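PDB 5HXD: murein peptide amidase A from Escherichia coli O157:H7, which probably hydrolyses the gamma-D-glutamyl-diaminopimelic acid amide bond of the murein tripeptide with a zinc ion, as part of peptidoglycan breakdown. Local coordinates for residues Asn98-Ala103 and Gly133-Thr138. Residues are numbered along the deposited sequence; the frame is centred on the assembly and turned at random.
Sequences NRNFPA and GSEPET
N100 reaches across to the turn that starts helix 136-148 and meets S134, E135 and T138 with its amide. Its CG lies anti to the backbone N (chi1 -159°), which directs the amide at the start of that helix. There OD1 of N100 takes two hydrogen bonds, both in the carbonyl plane and on lone pairs: one from the backbone N of E135, the N-cap residue, at 2.8 Å, the other from OG1 of T138 at 3.0 Å. ND2 of N100 gives its stronger bond to the carbonyl O of T128 and a weak one to OG of S134 (3.3 Å). The backbone of N100 joins in as well, its O receiving a weak, bent bond from N of G133 (2.8 Å, 125° at the hydrogen).

Next along the chain, F101 turns one ring face to T138, whose CG2 sits 3.9 Å from the ring centroid in a CH-pi contact. F195 meets the same ring edge-to-face, and L141 and C142 of helix 136-148 also touch it. The F101 side chain lies about 8 Å from those of the predicted zinc ligands H49 and H157. P102 then lays its CD against CA of G133, 3.7 Å away.

Within the M14 peptidase domain, one buried asparagine thus ties the loop between helix 81-85 and strand 110-114 to the N-terminus of helix 136-148. Two bonds on OD1 and donation from ND2 should fix which way its amide is flipped.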
loop_
_atom_site.group_PDB
_atom_site.type_symbol
_atom_site.label_atom_id
_atom_site.label_comp_id
_atom_site.label_asym_id
_atom_site.label_seq_id
_atom_site.Cartn_x
_atom_site.Cartn_y
_atom_site.Cartn_z
ATOM N N ASN A 98 -12.511 -10.518 -1.242
ATOM C CA ASN A 98 -13.506 -10.603 -0.190
ATOM C C ASN A 98 -14.879 -10.907 -0.769
ATOM O O ASN A 98 -15.899 -10.627 -0.140
ATOM C CB ASN A 98 -13.551 -9.310 0.624
ATOM C CG ASN A 98 -14.048 -9.523 2.048
ATOM O OD1 ASN A 98 -13.630 -10.452 2.747
ATOM N ND2 ASN A 98 -14.927 -8.643 2.491
ATOM N N ARG A 99 -14.894 -11.458 -1.979
ATOM C CA ARG A 99 -16.092 -12.101 -2.515
ATOM C C ARG A 99 -15.679 -13.454 -3.052
ATOM O O ARG A 99 -16.497 -14.172 -3.628
ATOM C CB ARG A 99 -16.766 -11.276 -3.627
ATOM C CG ARG A 99 -17.200 -9.877 -3.233
ATOM C CD ARG A 99 -18.303 -9.902 -2.203
ATOM N NE ARG A 99 -18.705 -8.561 -1.819
ATOM C CZ ARG A 99 -18.053 -7.796 -0.948
ATOM N NH1 ARG A 99 -16.944 -8.236 -0.356
ATOM N NH2 ARG A 99 -18.502 -6.574 -0.683
ATOM N N ASN A 100 -14.408 -13.798 -2.845
ATOM C CA ASN A 100 -13.809 -15.021 -3.389
ATOM C C ASN A 100 -13.669 -16.229 -2.413
ATOM O O ASN A 100 -13.149 -17.277 -2.794
ATOM C CB ASN A 100 -12.427 -14.671 -3.963
ATOM C CG ASN A 100 -11.927 -15.695 -4.979
ATOM O OD1 ASN A 100 -10.825 -16.240 -4.839
ATOM N ND2 ASN A 100 -12.735 -15.961 -6.008
ATOM N N PHE A 101 -14.125 -16.110 -1.169
ATOM C CA PHE A 101 -13.913 -17.199 -0.221
ATOM C C PHE A 101 -14.975 -18.289 -0.374
ATOM O O PHE A 101 -16.169 -17.994 -0.503
ATOM C CB PHE A 101 -13.877 -16.664 1.216
ATOM C CG PHE A 101 -12.597 -15.960 1.563
ATOM C CD1 PHE A 101 -11.573 -16.638 2.212
ATOM C CD2 PHE A 101 -12.404 -14.632 1.222
ATOM C CE1 PHE A 101 -10.371 -16.008 2.530
ATOM C CE2 PHE A 101 -11.206 -13.988 1.535
ATOM C CZ PHE A 101 -10.183 -14.689 2.197
ATOM N N PRO A 102 -14.538 -19.564 -0.349
ATOM C CA PRO A 102 -15.403 -20.731 -0.574
ATOM C C PRO A 102 -16.483 -20.944 0.502
ATOM O O PRO A 102 -16.878 -22.081 0.747
ATOM C CB PRO A 102 -14.413 -21.896 -0.580
ATOM C CG PRO A 102 -13.260 -21.410 0.229
ATOM C CD PRO A 102 -13.138 -19.961 -0.113
ATOM N N ALA A 103 -16.956 -19.862 1.112
ATOM C CA ALA A 103 -18.157 -19.880 1.939
ATOM C C ALA A 103 -19.353 -20.470 1.189
ATOM O O ALA A 103 -19.340 -20.561 -0.044
ATOM C CB ALA A 103 -18.483 -18.477 2.412
ATOM N N GLY A 133 -13.411 -19.774 -4.087
ATOM C CA GLY A 133 -12.030 -19.911 -3.658
ATOM C C GLY A 133 -11.046 -20.019 -4.813
ATOM O O GLY A 133 -9.983 -20.617 -4.648
ATOM N N SER A 134 -11.370 -19.432 -5.971
ATOM C CA SER A 134 -10.497 -19.530 -7.143
ATOM C C SER A 134 -9.068 -18.983 -6.926
ATOM O O SER A 134 -8.087 -19.581 -7.393
ATOM C CB SER A 134 -11.136 -18.805 -8.346
ATOM O OG SER A 134 -10.893 -17.402 -8.346
ATOM N N GLU A 135 -8.940 -17.857 -6.228
ATOM C CA GLU A 135 -7.687 -17.105 -6.277
ATOM C C GLU A 135 -6.592 -17.657 -5.341
ATOM O O GLU A 135 -6.886 -18.135 -4.244
ATOM C CB GLU A 135 -7.957 -15.628 -5.968
ATOM C CG GLU A 135 -8.948 -14.968 -6.925
ATOM C CD GLU A 135 -8.557 -15.125 -8.400
ATOM O OE1 GLU A 135 -7.593 -14.452 -8.866
ATOM O OE2 GLU A 135 -9.223 -15.936 -9.082
ATOM N N PRO A 136 -5.316 -17.573 -5.780
ATOM C CA PRO A 136 -4.207 -18.126 -4.998
ATOM C C PRO A 136 -4.075 -17.458 -3.637
ATOM O O PRO A 136 -3.868 -18.169 -2.654
ATOM C CB PRO A 136 -2.971 -17.860 -5.873
ATOM C CG PRO A 136 -3.377 -16.853 -6.856
ATOM C CD PRO A 136 -4.858 -16.956 -7.037
ATOM N N GLU A 137 -4.198 -16.135 -3.579
ATOM C CA GLU A 137 -4.247 -15.427 -2.309
ATOM C C GLU A 137 -5.327 -15.984 -1.384
ATOM O O GLU A 137 -5.133 -16.046 -0.175
ATOM C CB GLU A 137 -4.503 -13.939 -2.526
ATOM C CG GLU A 137 -3.393 -13.180 -3.215
ATOM C CD GLU A 137 -3.510 -13.204 -4.719
ATOM O OE1 GLU A 137 -4.474 -13.793 -5.249
ATOM O OE2 GLU A 137 -2.620 -12.637 -5.376
ATOM N N THR A 138 -6.468 -16.385 -1.944
ATOM C CA THR A 138 -7.573 -16.885 -1.127
ATOM C C THR A 138 -7.314 -18.282 -0.570
ATOM O O THR A 138 -7.520 -18.558 0.618
ATOM C CB THR A 138 -8.870 -16.935 -1.926
ATOM O OG1 THR A 138 -9.153 -15.625 -2.437
ATOM C CG2 THR A 138 -10.024 -17.462 -1.047
#